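Local structure of peptidoglycan-recognition protein SA (Drosophila melanogaster, 1SXR) at residues A[28-33]-A[92-96]; A[74-78]-A[95-99]. The protein recognises peptidoglycan of Gram-positive bacteria as a secreted innate immune receptor and thereby switches on the Toll pathway. All blocks are in the same frame, centred on the assembly; numbering follows the deposited sequence.

Interaction 1: A[28-33]-A[92-96]; sequences LHYQVR and WGLRG. With EDO (1,2-ethanediol), chain E.
Leu94, Arg95 and Gly93 give up the most surface here, Leu94 chiefly to Leu28 and Tyr30, Arg95 to His29 and Gly93 to Gln31. The isobutyl group of Leu94 lies alongside Tyr30 and points the same way, with CD2 over one face of the ring, 3.9 Å from its centroid. Its other methyl, CD1, meets Leu28 CD2 at 3.7 Å. Arg95 reaches over His29: CG is anti to the backbone N (chi1 -180°) and the chain bends at chi3, which lays the guanidinium flat on the imidazole, planes 19° apart. The overlap is offset: Arg95 NH2 stands 3.4 Å above the plane of the His29 ring, displaced toward its rim, while His29 CB sits under the centre of the guanidinium. The other terminal nitrogen, NH1, is tied through a water to Tyr30 O.

Between these side chains the backbones form a single beta bridge, Tyr30 with Leu94, which joins two surface loops of the amidase-like PGRP domain. Arg95 N donates to His29 O at 2.8 Å, and Gln31 N donates to Gly93 O at 2.8 Å from well above the carbonyl plane. A further water donates to Gly93 O and to Gln31 O.

Gln31 OE1 lies 3.2 Å from Gly93 CA. A water bridges that oxygen to Gly93 N, while Gln31 NE2 is bound by the carbonyls of Asn103 and Gly106, so both ends of the amide are held. Arg33 NH1 passes 4.1 Å from Gly93 CA and is the atom that salt-bridges Glu140.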
loop_
_atom_site.group_PDB
_atom_site.type_symbol
_atom_site.label_atom_id
_atom_site.label_comp_id
_atom_site.label_asym_id
_atom_site.label_seq_id
_atom_site.Cartn_x
_atom_site.Cartn_y
_atom_site.Cartn_z
ATOM N N LEU A 28 -17.010 5.946 0.224
ATOM C CA LEU A 28 -16.567 4.565 0.103
ATOM C C LEU A 28 -16.915 4.036 -1.279
ATOM O O LEU A 28 -18.050 4.186 -1.747
ATOM C CB LEU A 28 -17.222 3.702 1.191
ATOM C CG LEU A 28 -16.846 4.111 2.614
ATOM C CD1 LEU A 28 -17.821 3.525 3.642
ATOM C CD2 LEU A 28 -15.403 3.698 2.952
ATOM N N HIS A 29 -15.941 3.415 -1.929
ATOM C CA HIS A 29 -16.159 2.765 -3.222
ATOM C C HIS A 29 -15.651 1.347 -3.122
ATOM O O HIS A 29 -14.466 1.105 -2.872
ATOM C CB HIS A 29 -15.487 3.552 -4.348
ATOM C CG HIS A 29 -16.114 4.893 -4.572
ATOM N ND1 HIS A 29 -17.238 5.077 -5.348
ATOM C CD2 HIS A 29 -15.798 6.114 -4.073
ATOM C CE1 HIS A 29 -17.576 6.360 -5.334
ATOM N NE2 HIS A 29 -16.723 7.008 -4.553
ATOM N N TYR A 30 -16.536 0.388 -3.286
ATOM C CA TYR A 30 -16.171 -0.993 -3.010
ATOM C C TYR A 30 -15.533 -1.675 -4.206
ATOM O O TYR A 30 -15.852 -1.355 -5.365
ATOM C CB TYR A 30 -17.391 -1.770 -2.474
ATOM C CG TYR A 30 -17.940 -1.127 -1.218
ATOM C CD1 TYR A 30 -17.544 -1.555 0.037
ATOM C CD2 TYR A 30 -18.802 -0.042 -1.297
ATOM C CE1 TYR A 30 -18.035 -0.934 1.186
ATOM C CE2 TYR A 30 -19.286 0.582 -0.172
ATOM C CZ TYR A 30 -18.903 0.137 1.064
ATOM O OH TYR A 30 -19.411 0.776 2.185
ATOM N N GLN A 31 -14.598 -2.587 -3.929
ATOM C CA GLN A 31 -13.978 -3.421 -4.964
ATOM C C GLN A 31 -14.681 -4.767 -5.075
ATOM O O GLN A 31 -15.393 -5.197 -4.157
ATOM C CB GLN A 31 -12.510 -3.691 -4.613
ATOM C CG GLN A 31 -11.665 -2.438 -4.530
ATOM C CD GLN A 31 -10.286 -2.711 -4.041
ATOM O OE1 GLN A 31 -10.115 -3.425 -3.038
ATOM N NE2 GLN A 31 -9.280 -2.143 -4.733
ATOM N N VAL A 32 -14.451 -5.430 -6.195
ATOM C CA VAL A 32 -14.913 -6.794 -6.403
ATOM C C VAL A 32 -13.822 -7.736 -5.930
ATOM O O VAL A 32 -12.684 -7.674 -6.388
ATOM C CB VAL A 32 -15.162 -7.046 -7.890
ATOM C CG1 VAL A 32 -15.498 -8.532 -8.158
ATOM C CG2 VAL A 32 -16.295 -6.144 -8.373
ATOM N N ARG A 33 -14.177 -8.630 -5.024
ATOM C CA ARG A 33 -13.182 -9.564 -4.496
ATOM C C ARG A 33 -13.348 -10.912 -5.161
ATOM O O ARG A 33 -14.438 -11.247 -5.601
ATOM C CB ARG A 33 -13.306 -9.676 -2.979
ATOM C CG ARG A 33 -12.988 -8.345 -2.331
ATOM C CD ARG A 33 -12.947 -8.355 -0.826
ATOM N NE ARG A 33 -14.261 -8.121 -0.247
ATOM C CZ ARG A 33 -14.455 -7.592 0.953
ATOM N NH1 ARG A 33 -13.414 -7.231 1.697
ATOM N NH2 ARG A 33 -15.691 -7.415 1.408
ATOM N N TRP A 92 -8.994 -3.083 3.293
ATOM C CA TRP A 92 -9.336 -4.131 2.326
ATOM C C TRP A 92 -10.643 -3.847 1.602
ATOM O O TRP A 92 -11.636 -3.442 2.226
ATOM C CB TRP A 92 -9.542 -5.487 3.015
ATOM C CG TRP A 92 -8.330 -6.228 3.459
ATOM C CD1 TRP A 92 -8.061 -6.644 4.736
ATOM C CD2 TRP A 92 -7.210 -6.663 2.651
ATOM N NE1 TRP A 92 -6.853 -7.306 4.772
ATOM C CE2 TRP A 92 -6.319 -7.349 3.513
ATOM C CE3 TRP A 92 -6.897 -6.601 1.289
ATOM C CZ2 TRP A 92 -5.126 -7.911 3.070
ATOM C CZ3 TRP A 92 -5.699 -7.169 0.845
ATOM C CH2 TRP A 92 -4.825 -7.807 1.744
ATOM N N GLY A 93 -10.656 -4.120 0.300
ATOM C CA GLY A 93 -11.912 -4.144 -0.467
ATOM C C GLY A 93 -12.502 -2.794 -0.803
ATOM O O GLY A 93 -13.658 -2.707 -1.246
ATOM N N LEU A 94 -11.718 -1.734 -0.590
ATOM C CA LEU A 94 -12.170 -0.388 -0.906
ATOM C C LEU A 94 -11.168 0.215 -1.881
ATOM O O LEU A 94 -9.958 -0.021 -1.791
ATOM C CB LEU A 94 -12.250 0.467 0.359
ATOM C CG LEU A 94 -13.417 0.123 1.305
ATOM C CD1 LEU A 94 -13.199 0.731 2.690
ATOM C CD2 LEU A 94 -14.726 0.608 0.755
ATOM N N ARG A 95 -11.686 0.998 -2.823
ATOM C CA ARG A 95 -10.883 1.584 -3.884
ATOM C C ARG A 95 -10.085 2.753 -3.328
ATOM O O ARG A 95 -10.666 3.686 -2.752
ATOM C CB ARG A 95 -11.805 2.082 -4.997
ATOM C CG ARG A 95 -11.055 2.707 -6.165
ATOM C CD ARG A 95 -11.877 2.665 -7.441
ATOM N NE ARG A 95 -12.832 3.738 -7.467
ATOM C CZ ARG A 95 -14.095 3.673 -7.887
ATOM N NH1 ARG A 95 -14.681 2.525 -8.237
ATOM N NH2 ARG A 95 -14.795 4.788 -7.872
ATOM N N GLY A 96 -8.772 2.712 -3.527
ATOM C CA GLY A 96 -7.879 3.772 -3.064
ATOM C C GLY A 96 -7.536 4.710 -4.218
ATOM O O GLY A 96 -8.287 4.790 -5.204
HETATM C C1 EDO E . -17.770 -9.350 -2.086
HETATM O O1 EDO E . -16.990 -10.468 -1.629
HETATM C C2 EDO E . -16.938 -8.486 -3.025
HETATM O O2 EDO E . -17.042 -8.981 -4.365
HETATM O O HOH W 1 -13.212 3.999 -1.398
HETATM O O HOH W 2 -13.906 -0.088 -7.428
HETATM O O HOH W 3 -8.352 -4.765 -1.435
HETATM O O HOH W 4 -15.450 -5.080 -1.280
#

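Interaction 2: A[74-78]-A[95-99]. With EDO (1,2-ethanediol), chain D.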
loop_
_atom_site.group_PDB
_atom_site.type_symbol
_atom_site.label_atom_id
_atom_site.label_comp_id
_atom_site.label_asym_id
_atom_site.label_seq_id
_atom_site.Cartn_x
_atom_site.Cartn_y
_atom_site.Cartn_z
ATOM N N ILE A 74 -6.643 8.411 2.756
ATOM C CA ILE A 74 -5.246 8.114 2.459
ATOM C C ILE A 74 -5.188 7.182 1.230
ATOM O O ILE A 74 -6.013 6.258 1.079
ATOM C CB ILE A 74 -4.545 7.512 3.700
ATOM C CG1 ILE A 74 -3.025 7.648 3.597
ATOM C CG2 ILE A 74 -5.076 6.180 4.101
ATOM C CD1 ILE A 74 -2.391 7.742 4.978
ATOM N N SER A 75 -4.255 7.447 0.314
ATOM C CA SER A 75 -4.359 6.857 -1.036
ATOM C C SER A 75 -4.179 5.339 -1.026
ATOM O O SER A 75 -4.815 4.606 -1.814
ATOM C CB SER A 75 -3.328 7.481 -1.968
ATOM O OG SER A 75 -2.025 7.114 -1.535
ATOM N N TYR A 76 -3.299 4.876 -0.145
ATOM C CA TYR A 76 -2.909 3.449 -0.116
ATOM C C TYR A 76 -3.916 2.619 0.645
ATOM O O TYR A 76 -4.535 3.114 1.593
ATOM C CB TYR A 76 -1.536 3.300 0.570
ATOM C CG TYR A 76 -0.523 4.295 0.070
ATOM C CD1 TYR A 76 0.047 4.161 -1.189
ATOM C CD2 TYR A 76 -0.152 5.356 0.855
ATOM C CE1 TYR A 76 0.974 5.107 -1.650
ATOM C CE2 TYR A 76 0.779 6.284 0.425
ATOM C CZ TYR A 76 1.326 6.154 -0.824
ATOM O OH TYR A 76 2.261 7.074 -1.277
ATOM N N ASN A 77 -4.065 1.341 0.294
ATOM C CA ASN A 77 -4.927 0.478 1.124
ATOM C C ASN A 77 -4.313 0.185 2.486
ATOM O O ASN A 77 -5.023 0.157 3.479
ATOM C CB ASN A 77 -5.281 -0.804 0.376
ATOM C CG ASN A 77 -6.175 -0.533 -0.832
ATOM O OD1 ASN A 77 -5.681 -0.308 -1.917
ATOM N ND2 ASN A 77 -7.493 -0.497 -0.622
ATOM N N PHE A 78 -2.994 -0.032 2.511
ATOM C CA PHE A 78 -2.223 -0.285 3.760
ATOM C C PHE A 78 -0.883 0.391 3.702
ATOM O O PHE A 78 -0.326 0.626 2.616
ATOM C CB PHE A 78 -1.983 -1.789 3.934
ATOM C CG PHE A 78 -3.265 -2.559 4.090
ATOM C CD1 PHE A 78 -3.942 -2.524 5.307
ATOM C CD2 PHE A 78 -3.802 -3.262 3.027
ATOM C CE1 PHE A 78 -5.168 -3.202 5.463
ATOM C CE2 PHE A 78 -5.022 -3.930 3.169
ATOM C CZ PHE A 78 -5.700 -3.901 4.379
ATOM N N ARG A 95 -11.686 0.998 -2.823
ATOM C CA ARG A 95 -10.883 1.584 -3.884
ATOM C C ARG A 95 -10.085 2.753 -3.328
ATOM O O ARG A 95 -10.666 3.686 -2.752
ATOM C CB ARG A 95 -11.805 2.082 -4.997
ATOM C CG ARG A 95 -11.055 2.707 -6.165
ATOM C CD ARG A 95 -11.877 2.665 -7.441
ATOM N NE ARG A 95 -12.832 3.738 -7.467
ATOM C CZ ARG A 95 -14.095 3.673 -7.887
ATOM N NH1 ARG A 95 -14.681 2.525 -8.237
ATOM N NH2 ARG A 95 -14.795 4.788 -7.872
ATOM N N GLY A 96 -8.772 2.712 -3.527
ATOM C CA GLY A 96 -7.879 3.772 -3.064
ATOM C C GLY A 96 -7.536 4.710 -4.218
ATOM O O GLY A 96 -8.287 4.790 -5.204
ATOM N N ALA A 97 -6.406 5.424 -4.103
ATOM C CA ALA A 97 -6.013 6.433 -5.104
ATOM C C ALA A 97 -4.486 6.406 -5.316
ATOM O O ALA A 97 -3.878 7.436 -5.653
ATOM C CB ALA A 97 -6.457 7.806 -4.643
ATOM N N HIS A 98 -3.882 5.232 -5.139
ATOM C CA HIS A 98 -2.419 5.091 -5.201
ATOM C C HIS A 98 -1.847 4.861 -6.595
ATOM O O HIS A 98 -0.685 5.215 -6.822
ATOM C CB HIS A 98 -1.982 3.928 -4.308
ATOM C CG HIS A 98 -2.791 2.701 -4.554
ATOM N ND1 HIS A 98 -2.502 1.805 -5.568
ATOM C CD2 HIS A 98 -3.964 2.293 -4.005
ATOM C CE1 HIS A 98 -3.451 0.880 -5.606
ATOM N NE2 HIS A 98 -4.335 1.144 -4.655
ATOM N N THR A 99 -2.609 4.261 -7.514
ATOM C CA THR A 99 -2.058 3.862 -8.803
ATOM C C THR A 99 -3.123 3.916 -9.870
ATOM O O THR A 99 -3.948 3.002 -9.927
ATOM C CB THR A 99 -1.597 2.407 -8.740
ATOM O OG1 THR A 99 -0.764 2.221 -7.590
ATOM C CG2 THR A 99 -0.690 2.062 -9.937
HETATM C C1 EDO D . -0.174 10.567 -3.155
HETATM O O1 EDO D . -0.284 10.717 -4.582
HETATM C C2 EDO D . 0.331 9.167 -2.821
HETATM O O2 EDO D . -0.434 8.181 -3.520
HETATM O O HOH W 5 -7.086 0.480 -4.256
#
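A single backbone hydrogen bond and one inward-turned histidine make this partly buried loop-to-loop contact, between the segment leading into strand 78-80 and the loop that precedes strand 106-111. Ala97 N donates to Ser75 O at 2.9 Å, in the carbonyl plane and on a lone pair. Gly96 CA also approaches this oxygen, at 3.4 Å, and His98 brings the edge of its ring to it, CD2 at 3.3 Å. His98 CG lies between the backbone N and the carbonyl carbon (chi1 49°), which turns that edge to Ser75 O. His98 CB packs against Tyr76 CD1 at 3.7 Å.

Segment 74-78 overlaps a region inferred to bind peptidoglycan, and the Tyr76 side chain lies about 8 Å from that of Thr156, a probable ligand contact. Ser75 OG sits over the centre of the Tyr76 ring and hydrogen-bonds an ethanediol, probably from the crystallisation liquor.

The imidazole is gripped at both nitrogens: ND1 pairs with Thr99 OG1 at 2.7 Å, and NE2 shares a water with Asn77 OD1 and Gly96 N. Asn77 crosses the imidazole obliquely, amide and ring planes 67° apart; its ND2 donates to the carbonyl oxygens of Gly91 and Leu94, and its OD1 is also bound by Gly108 N of strand 106-111.

After strand 14-15 and helix 17-20 the chain reaches 28-33, then runs through strand 35-42 and helix 50-67 to 74-78, and continues through strands 78-80 and 86-88 to 92-99, where both contacts end. Interaction 1 closes the long loop, with 58 residues between its segments; interaction 2 closes a short one of 16. The closures cross slightly, because 95-99 runs past the end of 92-96 and the two share Arg95 and Gly96. The loop before strand 106-111 is thus fastened outward to the surface segment 28-33 and inward to the approach to strand 78-80. A probable hydrogen bond from Asn77 ND2 to Leu94 O and the edge-to-face rings of Phe78 and Trp92 join the contacts directly.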